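Local coordinates for conserved Protein MTH1675 (Methanothermobacter thermautotrophicus, PDB 1T57) that is of unknown function but binds flavin mononucleotide and magnesium ions, in a chain related to the alpha/beta domain of pyruvate kinase, at residues Asn54-Ser59 with Val150-Met155; Ala58-Glu63 with Ser78-Ala83; Glu73-Ser78 with Gly160-Asp165; Glu167-Gly172 with Ala181-Pro186. All blocks are in the same frame, centred on the assembly; numbering follows the deposited sequence.

The first contacts start from strand 54-58 and the turn that follows it. Contact 2 closes a short loop: the chain leaves this strand, runs through helix 63-69 and returns on strand 75-79. Contact 1 starts from the same stretch but closes a much longer loop, ending on helix 144-158. Contact 3 runs from strand 75-79 to the turn after that helix and crosses contacts 1 and 2. Contact 4 comes later in the chain, in series with the rest, and joins strands 168-172 and 180-185. Contacts 2 and 4 join neighbouring strands or strand ends of one sheet; contacts 1 and 3 set helix 144-158 and the loop after it against that sheet. Contacts 1 and 2 touch the flavin nucleotide.

Contact 1: Asn54-Ser59 with Val150-Met155; sequences NFVVAS and VEIAIM. With FMN (flavin mononucleotide), chain E.
The carbonyl oxygen of Val56 is bonded to the backbone N-H of Ile171 in the adjacent strand, and Ile152 CD1 rests against that same oxygen, Val56 O, at 3.5 Å. Ile152 is the main link from helix 144-158 to strand 54-58. Its CG1 sits between the backbone N and the carbonyl carbon (chi1 51°), and the chain runs on extended. This sends CD1 up to the strand backbone, where it also lies 3.5 Å from Ala58 N. The other branch, Ile152 CG2, meets Ala58 CB at 4.0 Å. Val56 points toward the helix, with CG2 3.9 Å from Ile152 CD1. An alanine in place of Ile152 would probably open a gap between helix and strand and leave Val56 and Ala58 short of their apolar partner. The two axes come within 8.1 Å at 118°. Ala58 CB also touches the flavin nucleotide, with FMN C9 at 3.8 Å. From the helix, Glu151 OE2 approaches FMN C6 at 3.6 Å and forms a salt bridge with Lys147. The contact is buried and its side-chain pairs are apolar. Burial of hydrocarbon, rather than polar bonding, therefore joins helix to strand beside the flavin.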
loop_
_atom_site.group_PDB
_atom_site.type_symbol
_atom_site.label_atom_id
_atom_site.label_comp_id
_atom_site.label_asym_id
_atom_site.label_seq_id
_atom_site.Cartn_x
_atom_site.Cartn_y
_atom_site.Cartn_z
ATOM N N ASN A 54 -0.695 31.305 -19.810
ATOM C CA ASN A 54 -0.027 30.628 -18.695
ATOM C C ASN A 54 0.798 29.412 -19.177
ATOM O O ASN A 54 0.271 28.477 -19.797
ATOM C CB ASN A 54 -1.065 30.191 -17.667
ATOM C CG ASN A 54 -1.618 31.365 -16.864
ATOM O OD1 ASN A 54 -0.928 31.924 -15.985
ATOM N ND2 ASN A 54 -2.865 31.753 -17.165
ATOM N N PHE A 55 2.102 29.425 -18.907
ATOM C CA PHE A 55 2.950 28.322 -19.343
ATOM C C PHE A 55 3.822 27.786 -18.230
ATOM O O PHE A 55 4.542 28.539 -17.599
ATOM C CB PHE A 55 3.883 28.759 -20.486
ATOM C CG PHE A 55 3.186 29.287 -21.704
ATOM C CD1 PHE A 55 2.733 30.600 -21.759
ATOM C CD2 PHE A 55 2.975 28.462 -22.799
ATOM C CE1 PHE A 55 2.084 31.090 -22.909
ATOM C CE2 PHE A 55 2.334 28.939 -23.938
ATOM C CZ PHE A 55 1.881 30.252 -23.989
ATOM N N VAL A 56 3.771 26.482 -18.001
ATOM C CA VAL A 56 4.631 25.906 -16.988
ATOM C C VAL A 56 5.600 25.015 -17.746
ATOM O O VAL A 56 5.173 24.169 -18.537
ATOM C CB VAL A 56 3.849 25.092 -15.971
ATOM C CG1 VAL A 56 3.032 23.997 -16.673
ATOM C CG2 VAL A 56 4.817 24.515 -14.944
ATOM N N VAL A 57 6.898 25.198 -17.520
ATOM C CA VAL A 57 7.898 24.425 -18.257
ATOM C C VAL A 57 9.011 23.845 -17.430
ATOM O O VAL A 57 9.612 24.536 -16.624
ATOM C CB VAL A 57 8.595 25.280 -19.330
ATOM C CG1 VAL A 57 9.419 24.396 -20.239
ATOM C CG2 VAL A 57 7.587 26.049 -20.111
ATOM N N ALA A 58 9.305 22.581 -17.669
ATOM C CA ALA A 58 10.381 21.904 -16.970
ATOM C C ALA A 58 11.694 22.266 -17.642
ATOM O O ALA A 58 11.929 21.923 -18.810
ATOM C CB ALA A 58 10.186 20.401 -17.025
ATOM N N SER A 59 12.542 22.964 -16.902
ATOM C CA SER A 59 13.848 23.360 -17.411
ATOM C C SER A 59 14.832 23.256 -16.263
ATOM O O SER A 59 14.899 24.133 -15.391
ATOM C CB SER A 59 13.830 24.797 -17.940
ATOM O OG SER A 59 14.970 25.008 -18.759
ATOM N N VAL A 150 2.061 16.834 -16.349
ATOM C CA VAL A 150 1.081 16.992 -15.275
ATOM C C VAL A 150 1.835 17.283 -13.984
ATOM O O VAL A 150 1.420 18.130 -13.184
ATOM C CB VAL A 150 0.118 15.729 -15.080
ATOM C CG1 VAL A 150 0.238 14.798 -16.220
ATOM C CG2 VAL A 150 0.380 15.031 -13.785
ATOM N N GLU A 151 2.964 16.605 -13.798
ATOM C CA GLU A 151 3.760 16.788 -12.591
ATOM C C GLU A 151 4.122 18.246 -12.319
ATOM O O GLU A 151 3.928 18.761 -11.217
ATOM C CB GLU A 151 5.040 15.959 -12.670
ATOM C CG GLU A 151 5.836 16.007 -11.367
ATOM C CD GLU A 151 7.019 15.049 -11.320
ATOM O OE1 GLU A 151 7.212 14.411 -10.259
ATOM O OE2 GLU A 151 7.767 14.935 -12.315
ATOM N N ILE A 152 4.687 18.914 -13.314
ATOM C CA ILE A 152 5.045 20.302 -13.092
ATOM C C ILE A 152 3.751 21.130 -12.982
ATOM O O ILE A 152 3.730 22.185 -12.344
ATOM C CB ILE A 152 6.012 20.856 -14.224
ATOM C CG1 ILE A 152 5.475 20.570 -15.627
ATOM C CG2 ILE A 152 7.366 20.164 -14.169
ATOM C CD1 ILE A 152 6.183 21.351 -16.729
ATOM N N ALA A 153 2.659 20.645 -13.564
ATOM C CA ALA A 153 1.413 21.410 -13.475
ATOM C C ALA A 153 0.972 21.460 -12.016
ATOM O O ALA A 153 0.616 22.511 -11.513
ATOM C CB ALA A 153 0.293 20.792 -14.391
ATOM N N ILE A 154 1.041 20.313 -11.348
ATOM C CA ILE A 154 0.695 20.186 -9.938
ATOM C C ILE A 154 1.630 21.047 -9.070
ATOM O O ILE A 154 1.190 21.827 -8.243
ATOM C CB ILE A 154 0.782 18.691 -9.498
ATOM C CG1 ILE A 154 -0.360 17.887 -10.109
ATOM C CG2 ILE A 154 0.734 18.587 -8.028
ATOM C CD1 ILE A 154 -0.143 16.383 -10.107
HETATM N N MSE A 155 2.921 20.901 -9.262
HETATM C CA MSE A 155 3.864 21.691 -8.482
HETATM C C MSE A 155 3.607 23.208 -8.597
HETATM O O MSE A 155 3.586 23.926 -7.606
HETATM C CB MSE A 155 5.282 21.380 -8.947
HETATM C CG MSE A 155 5.598 19.890 -8.976
HETATM SE SE MSE A 155 7.399 19.502 -9.675
HETATM C CE MSE A 155 6.994 18.751 -11.353
HETATM N N1 FMN E . 12.868 14.282 -17.820
HETATM C C2 FMN E . 12.573 12.943 -18.044
HETATM O O2 FMN E . 12.884 12.410 -19.092
HETATM N N3 FMN E . 11.796 12.195 -17.202
HETATM C C4 FMN E . 11.435 12.699 -15.979
HETATM O O4 FMN E . 10.637 12.061 -15.280
HETATM C C4A FMN E . 11.690 14.051 -15.737
HETATM N N5 FMN E . 11.298 14.616 -14.545
HETATM C C5A FMN E . 11.300 15.987 -14.442
HETATM C C6 FMN E . 10.883 16.536 -13.242
HETATM C C7 FMN E . 10.976 17.882 -13.016
HETATM C C7M FMN E . 10.566 18.362 -11.662
HETATM C C8 FMN E . 11.899 18.609 -13.759
HETATM C C8M FMN E . 12.142 20.080 -13.468
HETATM C C9 FMN E . 12.359 18.064 -14.956
HETATM C C9A FMN E . 11.988 16.780 -15.367
HETATM N N10 FMN E . 12.639 16.159 -16.442
HETATM C C10 FMN E . 12.343 14.844 -16.699
HETATM C "C1'" FMN E . 13.438 16.931 -17.471
HETATM C "C2'" FMN E . 12.494 17.705 -18.348
HETATM O "O2'" FMN E . 11.512 16.796 -18.861
HETATM C "C3'" FMN E . 13.222 18.313 -19.525
HETATM O "O3'" FMN E . 13.909 17.334 -20.244
HETATM C "C4'" FMN E . 14.005 19.628 -19.373
HETATM O "O4'" FMN E . 14.299 19.993 -20.701
HETATM C "C5'" FMN E . 15.399 19.759 -18.801
HETATM O "O5'" FMN E . 15.720 21.094 -19.121
HETATM P P FMN E . 17.019 21.675 -19.870
HETATM O O1P FMN E . 17.016 23.145 -19.631
HETATM O O2P FMN E . 17.019 21.396 -21.387
HETATM O O3P FMN E . 18.233 21.022 -19.197
#

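Contact 2: Ala58-Glu63 with Ser78-Ala83. With FMN (flavin mononucleotide), chain E.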
loop_
_atom_site.group_PDB
_atom_site.type_symbol
_atom_site.label_atom_id
_atom_site.label_comp_id
_atom_site.label_asym_id
_atom_site.label_seq_id
_atom_site.Cartn_x
_atom_site.Cartn_y
_atom_site.Cartn_z
ATOM N N ALA A 58 9.305 22.581 -17.669
ATOM C CA ALA A 58 10.381 21.904 -16.970
ATOM C C ALA A 58 11.694 22.266 -17.642
ATOM O O ALA A 58 11.929 21.923 -18.810
ATOM C CB ALA A 58 10.186 20.401 -17.025
ATOM N N SER A 59 12.542 22.964 -16.902
ATOM C CA SER A 59 13.848 23.360 -17.411
ATOM C C SER A 59 14.832 23.256 -16.263
ATOM O O SER A 59 14.899 24.133 -15.391
ATOM C CB SER A 59 13.830 24.797 -17.940
ATOM O OG SER A 59 14.970 25.008 -18.759
ATOM N N VAL A 60 15.589 22.164 -16.271
ATOM C CA VAL A 60 16.569 21.902 -15.237
ATOM C C VAL A 60 17.659 22.967 -15.252
ATOM O O VAL A 60 17.916 23.613 -14.235
ATOM C CB VAL A 60 17.201 20.504 -15.420
ATOM C CG1 VAL A 60 18.216 20.249 -14.305
ATOM C CG2 VAL A 60 16.105 19.427 -15.405
ATOM N N SER A 61 18.277 23.151 -16.416
ATOM C CA SER A 61 19.332 24.137 -16.600
ATOM C C SER A 61 18.751 25.524 -16.826
ATOM O O SER A 61 19.343 26.527 -16.427
ATOM C CB SER A 61 20.173 23.771 -17.808
ATOM O OG SER A 61 19.392 23.906 -18.984
ATOM N N GLY A 62 17.590 25.574 -17.474
ATOM C CA GLY A 62 16.946 26.848 -17.753
ATOM C C GLY A 62 16.984 27.160 -19.243
ATOM O O GLY A 62 16.249 28.020 -19.732
ATOM N N GLU A 63 17.824 26.449 -19.986
ATOM C CA GLU A 63 17.924 26.724 -21.409
ATOM C C GLU A 63 16.524 26.759 -22.019
ATOM O O GLU A 63 16.076 27.820 -22.452
ATOM C CB GLU A 63 18.826 25.686 -22.093
ATOM C CG GLU A 63 19.311 26.075 -23.485
ATOM C CD GLU A 63 20.715 25.544 -23.797
ATOM O OE1 GLU A 63 20.985 24.343 -23.569
ATOM O OE2 GLU A 63 21.559 26.336 -24.276
ATOM N N SER A 78 9.104 28.432 -14.853
ATOM C CA SER A 78 10.103 27.426 -15.132
ATOM C C SER A 78 10.393 26.700 -13.831
ATOM O O SER A 78 10.727 27.335 -12.812
ATOM C CB SER A 78 11.379 28.098 -15.652
ATOM O OG SER A 78 12.389 27.160 -16.005
ATOM N N VAL A 79 10.205 25.382 -13.839
ATOM C CA VAL A 79 10.523 24.617 -12.648
ATOM C C VAL A 79 11.748 23.772 -12.977
ATOM O O VAL A 79 11.831 23.145 -14.029
ATOM C CB VAL A 79 9.347 23.695 -12.147
ATOM C CG1 VAL A 79 8.014 24.216 -12.642
ATOM C CG2 VAL A 79 9.566 22.258 -12.544
ATOM N N THR A 80 12.727 23.804 -12.091
ATOM C CA THR A 80 13.930 23.019 -12.279
ATOM C C THR A 80 13.834 21.805 -11.352
ATOM O O THR A 80 12.799 21.597 -10.697
ATOM C CB THR A 80 15.173 23.858 -11.930
ATOM O OG1 THR A 80 16.286 22.995 -11.707
ATOM C CG2 THR A 80 14.917 24.690 -10.688
ATOM N N HIS A 81 14.893 20.996 -11.312
ATOM C CA HIS A 81 14.932 19.827 -10.435
ATOM C C HIS A 81 15.042 20.264 -8.979
ATOM O O HIS A 81 15.498 21.376 -8.698
ATOM C CB HIS A 81 16.135 18.963 -10.778
ATOM C CG HIS A 81 15.884 17.998 -11.888
ATOM N ND1 HIS A 81 16.892 17.270 -12.480
ATOM C CD2 HIS A 81 14.741 17.634 -12.510
ATOM C CE1 HIS A 81 16.379 16.502 -13.424
ATOM N NE2 HIS A 81 15.076 16.703 -13.463
ATOM N N HIS A 82 14.632 19.399 -8.053
ATOM C CA HIS A 82 14.700 19.742 -6.635
ATOM C C HIS A 82 16.151 19.609 -6.227
ATOM O O HIS A 82 16.901 18.891 -6.872
ATOM C CB HIS A 82 13.844 18.800 -5.784
ATOM C CG HIS A 82 14.406 17.416 -5.627
ATOM N ND1 HIS A 82 14.072 16.375 -6.468
ATOM C CD2 HIS A 82 15.212 16.888 -4.676
ATOM C CE1 HIS A 82 14.644 15.261 -6.036
ATOM N NE2 HIS A 82 15.341 15.546 -4.950
ATOM N N ALA A 83 16.542 20.309 -5.171
ATOM C CA ALA A 83 17.906 20.254 -4.682
ATOM C C ALA A 83 18.114 18.847 -4.162
ATOM O O ALA A 83 17.260 18.310 -3.459
ATOM C CB ALA A 83 18.105 21.263 -3.555
HETATM N N1 FMN E . 12.868 14.282 -17.820
HETATM C C2 FMN E . 12.573 12.943 -18.044
HETATM O O2 FMN E . 12.884 12.410 -19.092
HETATM N N3 FMN E . 11.796 12.195 -17.202
HETATM C C4 FMN E . 11.435 12.699 -15.979
HETATM O O4 FMN E . 10.637 12.061 -15.280
HETATM C C4A FMN E . 11.690 14.051 -15.737
HETATM N N5 FMN E . 11.298 14.616 -14.545
HETATM C C5A FMN E . 11.300 15.987 -14.442
HETATM C C6 FMN E . 10.883 16.536 -13.242
HETATM C C7 FMN E . 10.976 17.882 -13.016
HETATM C C7M FMN E . 10.566 18.362 -11.662
HETATM C C8 FMN E . 11.899 18.609 -13.759
HETATM C C8M FMN E . 12.142 20.080 -13.468
HETATM C C9 FMN E . 12.359 18.064 -14.956
HETATM C C9A FMN E . 11.988 16.780 -15.367
HETATM N N10 FMN E . 12.639 16.159 -16.442
HETATM C C10 FMN E . 12.343 14.844 -16.699
HETATM C "C1'" FMN E . 13.438 16.931 -17.471
HETATM C "C2'" FMN E . 12.494 17.705 -18.348
HETATM O "O2'" FMN E . 11.512 16.796 -18.861
HETATM C "C3'" FMN E . 13.222 18.313 -19.525
HETATM O "O3'" FMN E . 13.909 17.334 -20.244
HETATM C "C4'" FMN E . 14.005 19.628 -19.373
HETATM O "O4'" FMN E . 14.299 19.993 -20.701
HETATM C "C5'" FMN E . 15.399 19.759 -18.801
HETATM O "O5'" FMN E . 15.720 21.094 -19.121
HETATM P P FMN E . 17.019 21.675 -19.870
HETATM O O1P FMN E . 17.016 23.145 -19.631
HETATM O O2P FMN E . 17.019 21.396 -21.387
HETATM O O3P FMN E . 18.233 21.022 -19.197
HETATM O O HOH W 1 13.971 26.431 -13.946
#
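Ala58 and Val79 form a parallel bridge, and Ser59 N donates to Val79 O at 3.0 Å with an N-H...O angle of 162°. One step on, Thr80 OG1 donates to Val60 O at 3.1 Å, in the carbonyl plane and on a lone pair. Thr80 holds OG1 anti to its own N (chi1 162°), which turns the hydroxyl to that oxygen. Val60 CG2 stands over the face of the His81 ring, 3.5 Å from the centroid and 8° off the normal, a CH-pi contact. The edge of the same ring meets the flavin, with His81 CD2 3.3 Å from FMN C8. His81 ND1 is bonded to Glu92. With an alanine instead of His81, Val60 and the flavin would probably lose a shared neighbour, and Glu92 a bonding partner. A water bridges Ser59 O and Ser78 OG. Val60 N bonds FMN O5' at 3.0 Å. Ser61 OG donates to FMN O1P at 2.6 Å and also accepts from Glu63 N in an ST turn. Gly62 N reaches FMN O1P at 3.3 Å. Gly62 is the N-cap of helix 63-69. A phosphate held by a strand-to-helix turn and the start of a helix is characteristic of nucleotide-binding alpha/beta folds.

Contact 3: Glu73-Ser78 with Gly160-Asp165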
loop_
_atom_site.group_PDB
_atom_site.type_symbol
_atom_site.label_atom_id
_atom_site.label_comp_id
_atom_site.label_asym_id
_atom_site.label_seq_id
_atom_site.Cartn_x
_atom_site.Cartn_y
_atom_site.Cartn_z
ATOM N N GLU A 73 4.317 35.043 -24.767
ATOM C CA GLU A 73 4.211 36.116 -23.804
ATOM C C GLU A 73 3.148 35.774 -22.759
ATOM O O GLU A 73 2.204 35.024 -23.042
ATOM C CB GLU A 73 3.868 37.423 -24.523
ATOM C CG GLU A 73 4.911 37.852 -25.558
ATOM C CD GLU A 73 4.583 39.186 -26.212
ATOM O OE1 GLU A 73 4.232 40.131 -25.469
ATOM O OE2 GLU A 73 4.684 39.287 -27.458
ATOM N N GLY A 74 3.313 36.318 -21.554
ATOM C CA GLY A 74 2.375 36.062 -20.474
ATOM C C GLY A 74 3.114 35.521 -19.263
ATOM O O GLY A 74 4.307 35.787 -19.076
ATOM N N ASN A 75 2.428 34.750 -18.431
ATOM C CA ASN A 75 3.097 34.210 -17.263
ATOM C C ASN A 75 3.797 32.901 -17.572
ATOM O O ASN A 75 3.156 31.894 -17.868
ATOM C CB ASN A 75 2.123 33.976 -16.121
ATOM C CG ASN A 75 2.836 33.655 -14.833
ATOM O OD1 ASN A 75 2.430 32.773 -14.092
ATOM N ND2 ASN A 75 3.914 34.377 -14.561
ATOM N N ILE A 76 5.120 32.921 -17.492
ATOM C CA ILE A 76 5.903 31.722 -17.726
ATOM C C ILE A 76 6.532 31.306 -16.418
ATOM O O ILE A 76 7.135 32.121 -15.726
ATOM C CB ILE A 76 7.045 31.942 -18.693
ATOM C CG1 ILE A 76 6.518 32.312 -20.068
ATOM C CG2 ILE A 76 7.880 30.676 -18.767
ATOM C CD1 ILE A 76 7.613 32.386 -21.103
ATOM N N VAL A 77 6.398 30.029 -16.087
ATOM C CA VAL A 77 6.975 29.519 -14.867
ATOM C C VAL A 77 7.849 28.348 -15.270
ATOM O O VAL A 77 7.416 27.429 -15.955
ATOM C CB VAL A 77 5.869 29.107 -13.832
ATOM C CG1 VAL A 77 4.794 28.309 -14.508
ATOM C CG2 VAL A 77 6.472 28.305 -12.703
ATOM N N SER A 78 9.104 28.432 -14.853
ATOM C CA SER A 78 10.103 27.426 -15.132
ATOM C C SER A 78 10.393 26.700 -13.831
ATOM O O SER A 78 10.727 27.335 -12.812
ATOM C CB SER A 78 11.379 28.098 -15.652
ATOM O OG SER A 78 12.389 27.160 -16.005
ATOM N N GLY A 160 1.360 28.188 -6.123
ATOM C CA GLY A 160 0.565 29.376 -6.326
ATOM C C GLY A 160 1.141 30.121 -7.509
ATOM O O GLY A 160 0.866 31.302 -7.716
ATOM N N LEU A 161 1.942 29.427 -8.304
ATOM C CA LEU A 161 2.546 30.076 -9.446
ATOM C C LEU A 161 1.673 30.059 -10.689
ATOM O O LEU A 161 1.883 30.856 -11.593
ATOM C CB LEU A 161 3.926 29.488 -9.725
ATOM C CG LEU A 161 4.937 29.865 -8.642
ATOM C CD1 LEU A 161 6.364 29.361 -8.990
ATOM C CD2 LEU A 161 4.927 31.382 -8.523
ATOM N N ILE A 162 0.728 29.128 -10.763
ATOM C CA ILE A 162 -0.219 29.100 -11.883
ATOM C C ILE A 162 -1.607 28.765 -11.326
ATOM O O ILE A 162 -1.731 28.253 -10.204
ATOM C CB ILE A 162 0.150 28.092 -12.968
ATOM C CG1 ILE A 162 0.021 26.673 -12.420
ATOM C CG2 ILE A 162 1.497 28.412 -13.504
ATOM C CD1 ILE A 162 0.449 25.599 -13.359
ATOM N N PRO A 163 -2.670 29.065 -12.088
ATOM C CA PRO A 163 -4.067 28.813 -11.694
ATOM C C PRO A 163 -4.515 27.382 -11.891
ATOM O O PRO A 163 -3.937 26.667 -12.684
ATOM C CB PRO A 163 -4.861 29.732 -12.617
ATOM C CG PRO A 163 -4.046 29.681 -13.864
ATOM C CD PRO A 163 -2.616 29.752 -13.392
ATOM N N VAL A 164 -5.577 26.992 -11.197
ATOM C CA VAL A 164 -6.150 25.652 -11.316
ATOM C C VAL A 164 -7.572 25.937 -11.765
ATOM O O VAL A 164 -8.468 25.077 -11.744
ATOM C CB VAL A 164 -6.162 24.967 -9.958
ATOM C CG1 VAL A 164 -4.750 24.943 -9.409
ATOM C CG2 VAL A 164 -7.088 25.707 -8.986
ATOM N N ASP A 165 -7.720 27.196 -12.173
ATOM C CA ASP A 165 -8.953 27.817 -12.637
ATOM C C ASP A 165 -9.127 27.634 -14.135
ATOM O O ASP A 165 -10.115 27.072 -14.587
ATOM C CB ASP A 165 -8.880 29.323 -12.338
ATOM C CG ASP A 165 -10.159 29.882 -11.735
ATOM O OD1 ASP A 165 -10.334 31.129 -11.703
ATOM O OD2 ASP A 165 -10.985 29.071 -11.284
#
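Val77 holds CG1 between its backbone N and carbonyl carbon (chi1 46°). Ile162 holds CG1 in the matching position (chi1 67°), which leaves its CG2 anti to the carbonyl carbon and facing the valine. Val77 CG1 and Ile162 CG2 lie 3.4 Å apart, tighter than usual for two carbons. The side chains meet at about a right angle. The second branch of the valine goes to the next residue back: Val77 CG2 lies 3.9 Å from Leu161 CD1 and 4.1 Å from Leu161 CB. Val77 is thus wedged against two residues, one methyl to each. Asn75 also points across. Its OD1 comes to 3.2 Å from Leu161 O, but both are acceptors and no bond forms. The approach is probably slightly unfavourable. The bond from Asn75 ND2 to Asn107 OD1, in the strand beyond, is likely to fix the amide in this turn. Gly160, with its positive phi, ends helix 144-158 in a Schellman motif, and Leu161 and Ile162 follow at once. Strand 75-79 lies between strands 54-58 and 107-109, and Val77 also touches Val56. Ile162 packs on Ala156 of helix 144-158 and on Pro186, so the turn fills the corner between helix and sheet.

Contact 4: Glu167-Gly172 with Ala181-Pro186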
loop_
_atom_site.group_PDB
_atom_site.type_symbol
_atom_site.label_atom_id
_atom_site.label_comp_id
_atom_site.label_asym_id
_atom_site.label_seq_id
_atom_site.Cartn_x
_atom_site.Cartn_y
_atom_site.Cartn_z
ATOM N N GLU A 167 -7.100 27.250 -18.359
ATOM C CA GLU A 167 -6.221 26.404 -19.131
ATOM C C GLU A 167 -4.805 26.931 -19.177
ATOM O O GLU A 167 -4.578 28.135 -19.107
ATOM C CB GLU A 167 -6.762 26.226 -20.544
ATOM C CG GLU A 167 -8.144 25.623 -20.563
ATOM C CD GLU A 167 -8.573 25.185 -21.949
ATOM O OE1 GLU A 167 -8.059 25.735 -22.950
ATOM O OE2 GLU A 167 -9.437 24.292 -22.036
ATOM N N VAL A 168 -3.864 25.999 -19.301
ATOM C CA VAL A 168 -2.441 26.283 -19.324
ATOM C C VAL A 168 -1.755 25.326 -20.300
ATOM O O VAL A 168 -2.274 24.241 -20.585
ATOM C CB VAL A 168 -1.819 26.050 -17.912
ATOM C CG1 VAL A 168 -0.353 26.397 -17.921
ATOM C CG2 VAL A 168 -2.563 26.860 -16.865
ATOM N N ILE A 169 -0.600 25.718 -20.819
ATOM C CA ILE A 169 0.124 24.839 -21.729
ATOM C C ILE A 169 1.301 24.305 -20.915
ATOM O O ILE A 169 2.091 25.102 -20.423
ATOM C CB ILE A 169 0.662 25.610 -22.965
ATOM C CG1 ILE A 169 -0.509 26.264 -23.734
ATOM C CG2 ILE A 169 1.460 24.669 -23.857
ATOM C CD1 ILE A 169 -0.780 25.688 -25.158
ATOM N N ALA A 170 1.396 22.980 -20.756
ATOM C CA ALA A 170 2.484 22.348 -19.992
ATOM C C ALA A 170 3.522 21.765 -20.947
ATOM O O ALA A 170 3.162 21.106 -21.904
ATOM C CB ALA A 170 1.923 21.248 -19.099
ATOM N N ILE A 171 4.803 21.993 -20.661
ATOM C CA ILE A 171 5.906 21.543 -21.532
ATOM C C ILE A 171 6.964 20.681 -20.841
ATOM O O ILE A 171 7.571 21.064 -19.833
ATOM C CB ILE A 171 6.618 22.795 -22.178
ATOM C CG1 ILE A 171 5.632 23.524 -23.109
ATOM C CG2 ILE A 171 7.864 22.397 -22.941
ATOM C CD1 ILE A 171 5.914 25.048 -23.331
ATOM N N GLY A 172 7.199 19.512 -21.400
ATOM C CA GLY A 172 8.193 18.644 -20.817
ATOM C C GLY A 172 8.958 17.896 -21.880
ATOM O O GLY A 172 8.634 17.981 -23.062
ATOM N N ALA A 181 4.147 18.599 -25.110
ATOM C CA ALA A 181 3.486 19.817 -24.651
ATOM C C ALA A 181 2.031 19.473 -24.589
ATOM O O ALA A 181 1.498 18.880 -25.518
ATOM C CB ALA A 181 3.720 20.966 -25.617
ATOM N N LEU A 182 1.391 19.848 -23.494
ATOM C CA LEU A 182 -0.014 19.540 -23.301
ATOM C C LEU A 182 -0.836 20.783 -22.983
ATOM O O LEU A 182 -0.290 21.791 -22.554
ATOM C CB LEU A 182 -0.154 18.508 -22.168
ATOM C CG LEU A 182 -0.354 17.013 -22.480
ATOM C CD1 LEU A 182 0.632 16.475 -23.475
ATOM C CD2 LEU A 182 -0.207 16.259 -21.182
ATOM N N VAL A 183 -2.142 20.704 -23.235
ATOM C CA VAL A 183 -3.066 21.781 -22.916
ATOM C C VAL A 183 -3.915 21.199 -21.800
ATOM O O VAL A 183 -4.637 20.215 -21.973
ATOM C CB VAL A 183 -3.935 22.145 -24.100
ATOM C CG1 VAL A 183 -5.116 22.974 -23.646
ATOM C CG2 VAL A 183 -3.101 22.931 -25.091
ATOM N N LEU A 184 -3.816 21.791 -20.627
ATOM C CA LEU A 184 -4.541 21.236 -19.506
ATOM C C LEU A 184 -4.933 22.269 -18.487
ATOM O O LEU A 184 -4.567 23.451 -18.576
ATOM C CB LEU A 184 -3.666 20.172 -18.838
ATOM C CG LEU A 184 -2.255 20.656 -18.450
ATOM C CD1 LEU A 184 -2.323 21.726 -17.326
ATOM C CD2 LEU A 184 -1.394 19.465 -18.015
ATOM N N THR A 185 -5.675 21.795 -17.501
ATOM C CA THR A 185 -6.133 22.629 -16.408
ATOM C C THR A 185 -5.514 22.025 -15.155
ATOM O O THR A 185 -5.883 20.925 -14.724
ATOM C CB THR A 185 -7.690 22.617 -16.283
ATOM O OG1 THR A 185 -8.278 23.321 -17.388
ATOM C CG2 THR A 185 -8.123 23.283 -14.997
ATOM N N PRO A 186 -4.547 22.728 -14.559
ATOM C CA PRO A 186 -3.916 22.199 -13.353
ATOM C C PRO A 186 -4.910 21.947 -12.238
ATOM O O PRO A 186 -6.101 22.302 -12.332
ATOM C CB PRO A 186 -2.914 23.290 -12.987
ATOM C CG PRO A 186 -2.515 23.823 -14.339
ATOM C CD PRO A 186 -3.858 23.948 -15.016
#
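Glu167-Gly172 and Ala181-Pro186 form an antiparallel beta hairpin, and their side chains alternate between the two faces of the sheet. On one face are Ile169, Ile171, Ala181 and Val183. Ile169 and Val183 are a non-hydrogen-bonded pair, and the two side chains cross at a slant, with Ile169 CD1 3.6 Å from Val183 CG2. The isoleucine has CG1 anti to its carbonyl carbon, and an unstaggered chi2 of -113° then swings CD1 to the valine. Ile171 CG1 faces Ala181 CB on the same side, and strand 196-204 adds Ile201 against Ile169 and Val183. The other face carries Val168, Ala170, Leu182 and Leu184, and helix 144-158 packs there. Leu184 reaches diagonally, putting CD2 3.9 Å from Ala170 CB. Leu182 turns its end away, to Phe146 and Cys149 of that helix. Val168 meets the proline ring at about a right angle, with CG2 3.7 Å from Pro186 CD. Near the open end of the hairpin, Glu167 CG passes Thr185 OG1. The Glu167 carboxylate forms a salt bridge with Arg205 of the third subunit, so this end also faces the assembly. The backbones are joined by two reciprocal pairs of bonds. Val168 and Leu184 make one, in which Leu184 N donates to Val168 O at 2.9 Å and 171°. Ala170 and Leu182 make the other, where Leu182 N meets Ala170 O at 2.7 Å in the carbonyl plane.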